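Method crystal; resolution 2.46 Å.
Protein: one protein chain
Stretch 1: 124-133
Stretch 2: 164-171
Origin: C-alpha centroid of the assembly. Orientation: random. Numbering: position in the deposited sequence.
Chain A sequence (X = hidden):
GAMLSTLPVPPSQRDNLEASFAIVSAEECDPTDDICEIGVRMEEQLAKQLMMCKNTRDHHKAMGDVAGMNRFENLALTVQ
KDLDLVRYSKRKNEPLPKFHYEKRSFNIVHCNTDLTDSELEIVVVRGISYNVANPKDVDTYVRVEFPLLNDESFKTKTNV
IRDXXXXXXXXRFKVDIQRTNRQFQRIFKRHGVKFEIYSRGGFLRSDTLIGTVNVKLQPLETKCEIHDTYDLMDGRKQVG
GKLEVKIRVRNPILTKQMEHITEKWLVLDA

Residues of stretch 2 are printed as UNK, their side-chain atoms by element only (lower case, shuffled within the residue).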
# COMPACT_ATOMS: atom_id res chain seq x y z
N VAL A 124 -6.55 1.65 13.09
CA VAL A 124 -5.96 0.70 14.03
C VAL A 124 -7.01 -0.38 14.23
O VAL A 124 -8.07 -0.13 14.80
CB VAL A 124 -5.56 1.37 15.35
CG1 VAL A 124 -4.76 0.42 16.23
CG2 VAL A 124 -4.74 2.63 15.09
N VAL A 125 -6.73 -1.59 13.76
CA VAL A 125 -7.74 -2.62 13.62
C VAL A 125 -7.78 -3.57 14.82
O VAL A 125 -8.85 -3.94 15.28
CB VAL A 125 -7.55 -3.40 12.30
CG1 VAL A 125 -8.61 -4.46 12.15
CG2 VAL A 125 -7.58 -2.45 11.11
N ARG A 126 -6.63 -4.03 15.29
CA ARG A 126 -6.67 -5.01 16.38
C ARG A 126 -5.25 -5.39 16.73
O ARG A 126 -4.33 -5.28 15.91
CB ARG A 126 -7.48 -6.29 16.03
CG ARG A 126 -6.92 -7.12 14.89
CD ARG A 126 -7.76 -8.36 14.56
NE ARG A 126 -6.91 -9.42 14.00
CZ ARG A 126 -7.35 -10.51 13.37
NH1 ARG A 126 -8.65 -10.72 13.19
NH2 ARG A 126 -6.47 -11.40 12.90
N GLY A 127 -5.08 -5.82 17.98
CA GLY A 127 -3.87 -6.49 18.42
C GLY A 127 -4.14 -7.98 18.47
O GLY A 127 -5.28 -8.43 18.60
N ILE A 128 -3.08 -8.75 18.33
CA ILE A 128 -3.16 -10.20 18.19
C ILE A 128 -2.14 -10.78 19.15
O ILE A 128 -0.94 -10.78 18.86
CB ILE A 128 -2.90 -10.68 16.75
CG1 ILE A 128 -3.64 -9.82 15.74
CG2 ILE A 128 -3.27 -12.15 16.62
CD1 ILE A 128 -3.69 -10.43 14.34
N SER A 129 -2.61 -11.25 20.31
CA SER A 129 -1.81 -12.06 21.22
C SER A 129 -0.49 -11.39 21.60
O SER A 129 0.60 -11.91 21.37
CB SER A 129 -1.59 -13.44 20.61
OG SER A 129 -2.82 -13.92 20.07
N TYR A 130 -0.62 -10.20 22.18
CA TYR A 130 0.53 -9.53 22.78
C TYR A 130 1.25 -10.47 23.75
O TYR A 130 0.61 -11.26 24.45
CB TYR A 130 0.10 -8.26 23.53
CG TYR A 130 -0.56 -7.18 22.70
CD1 TYR A 130 -0.31 -7.05 21.34
CD2 TYR A 130 -1.42 -6.26 23.30
CE1 TYR A 130 -0.93 -6.03 20.58
CE2 TYR A 130 -2.03 -5.24 22.55
CZ TYR A 130 -1.79 -5.13 21.20
OH TYR A 130 -2.41 -4.12 20.49
N ASN A 131 2.58 -10.39 23.78
CA ASN A 131 3.37 -11.23 24.67
C ASN A 131 3.59 -10.49 25.99
O ASN A 131 4.68 -9.98 26.28
CB ASN A 131 4.69 -11.62 24.02
CG ASN A 131 5.52 -12.54 24.90
OD1 ASN A 131 5.05 -13.62 25.26
ND2 ASN A 131 6.74 -12.14 25.23
N VAL A 132 2.53 -10.46 26.79
CA VAL A 132 2.54 -9.77 28.07
C VAL A 132 2.56 -10.81 29.20
O VAL A 132 2.48 -12.01 28.97
CB VAL A 132 1.32 -8.84 28.23
CG1 VAL A 132 1.42 -7.68 27.26
CG2 VAL A 132 0.02 -9.61 28.03
N ALA A 133 2.65 -10.31 30.44
CA ALA A 133 2.53 -11.18 31.61
C ALA A 133 1.08 -11.40 32.01
O ALA A 133 0.79 -12.33 32.75
CB ALA A 133 3.33 -10.59 32.77
N UNK A 164 -7.82 -7.90 27.62
CA UNK A 164 -7.58 -8.86 26.54
C UNK A 164 -6.19 -8.70 25.94
O UNK A 164 -5.73 -7.58 25.68
c UNK A 164 -8.88 -7.28 25.04
c UNK A 164 -8.63 -8.73 25.43
o UNK A 164 -8.19 -9.46 24.28
N UNK A 165 -5.52 -9.84 25.71
CA UNK A 165 -4.25 -9.89 24.99
C UNK A 165 -4.39 -9.66 23.49
O UNK A 165 -3.39 -9.43 22.81
c UNK A 165 -3.59 -11.25 25.24
o UNK A 165 -2.27 -11.33 24.73
N UNK A 166 -5.61 -9.74 22.96
CA UNK A 166 -5.89 -9.59 21.53
C UNK A 166 -6.97 -8.53 21.36
O UNK A 166 -8.12 -8.84 21.01
c UNK A 166 -6.30 -10.92 20.90
o UNK A 166 -5.21 -11.84 20.86
N UNK A 167 -6.64 -7.27 21.64
CA UNK A 167 -7.64 -6.20 21.58
C UNK A 167 -8.23 -6.01 20.19
O UNK A 167 -7.56 -6.22 19.17
c UNK A 167 -5.32 -6.77 22.06
c UNK A 167 -5.42 -5.30 21.80
c UNK A 167 -6.84 -4.95 21.98
N UNK A 168 -9.46 -5.53 20.17
CA UNK A 168 -10.15 -5.17 18.94
C UNK A 168 -10.49 -3.68 18.97
O UNK A 168 -11.66 -3.32 19.06
o UNK A 168 -11.60 -8.42 18.55
o UNK A 168 -10.42 -7.38 17.02
c UNK A 168 -11.41 -6.04 18.75
c UNK A 168 -11.12 -7.37 18.06
N UNK A 169 -9.46 -2.82 18.90
CA UNK A 169 -9.68 -1.43 18.52
C UNK A 169 -10.29 -1.36 17.14
O UNK A 169 -9.99 -2.16 16.26
c UNK A 169 -8.36 -0.64 18.49
o UNK A 169 -4.25 -2.19 22.11
c UNK A 169 -6.29 -1.97 19.09
c UNK A 169 -5.26 -1.80 21.24
c UNK A 169 -5.29 -2.34 19.97
c UNK A 169 -7.21 -0.52 20.75
c UNK A 169 -7.28 -1.06 19.47
c UNK A 169 -6.21 -0.89 21.64
N UNK A 170 -11.14 -0.38 16.89
CA UNK A 170 -11.65 -0.24 15.53
C UNK A 170 -11.83 1.23 15.25
O UNK A 170 -12.92 1.70 14.97
c UNK A 170 -12.95 -1.00 15.31
c UNK A 170 -12.72 -2.48 15.10
o UNK A 170 -13.37 -3.29 15.79
o UNK A 170 -11.87 -2.84 14.26
N UNK A 171 -10.73 1.96 15.35
CA UNK A 171 -10.76 3.40 15.32
C UNK A 171 -10.03 3.92 14.10
O UNK A 171 -8.94 3.44 13.77
c UNK A 171 -10.15 4.00 16.59
o UNK A 171 -10.35 3.52 19.86
c UNK A 171 -11.15 4.16 17.72
o UNK A 171 -10.06 5.63 19.22
c UNK A 171 -10.47 4.46 19.03

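Position 164 has three side-chain atoms: a carbon that carries one oxygen and one further carbon. They touch nothing on stretch 1. A branched beta carbon with a hydroxyl and a methyl is Thr 164.

Position 165 has one carbon and then one oxygen. The oxygen lies 2.9 Å from Tyr 130 O. This is Ser 165. Its backbone O accepts a hydrogen bond from Tyr 130 N at 2.9 Å and sits over one face of the Tyr 130 ring.

Position 166 again has one carbon and one oxygen. The oxygen of position 166 lies 2.7 Å from Ser 129 N. This is Ser 166. Its N donates to Thr 164 OG1 at 2.9 Å. Its OG takes a hydrogen bond from Ser 129 N and a longer one from Ser 129 OG at 3.3 Å.

Position 167 has three carbons that close a ring onto the backbone N. A ring carbon of position 167 is 3.5 Å from Tyr 130 CE2. Only proline closes such a ring, so it is Pro 167. The packing carbon is CG. Its O accepts a hydrogen bond from Gly 127 N at 2.8 Å. An ideal CB on Gly 127 would lie 2.9 Å from Pro 167 CG, a clash.

Position 168 has two carbons, the second with two oxygens. The CB points away from stretch 1, but the side chain's end comes nearer, with one oxygen of position 168 3.3 Å from Arg 126 CB. It is a short carboxylate, Asp 168.

Position 169 has one carbon and a ring of six carbons bearing one oxygen. The ring oxygen of position 169 is 3.1 Å from Tyr 130 OH, and a ring carbon is 4.0 Å from Val 124 CG1. It is Tyr 169. The two hydroxyls are hydrogen-bonded, and either could be the donor.

Position 170 repeats the pattern of two carbons and two oxygens. Its CB points away, yet one oxygen of position 170 returns to within 4.2 Å of Val 125 CG1. It is Asp 170.

Position 171 has three carbons, the third with two oxygens. Its side chain makes no close contact with stretch 1. The longer carboxylate is Glu 171. Its O accepts from Val 124 N at 3.1 Å, and its N donates a weak hydrogen bond to Val 124 O at 3.4 Å.

The contact combines backbone hydrogen bonds with side-chain hydroxyls and ring packing. An antiparallel bridge joins Val 124 and Glu 171 at one end. At the other, Ser 165 and Ser 166 hold the turn after the strand. Between them, Gly 127 leaves room for Pro 167 and Tyr 130.

Stretch 2 (164-171) TSSPDYDE
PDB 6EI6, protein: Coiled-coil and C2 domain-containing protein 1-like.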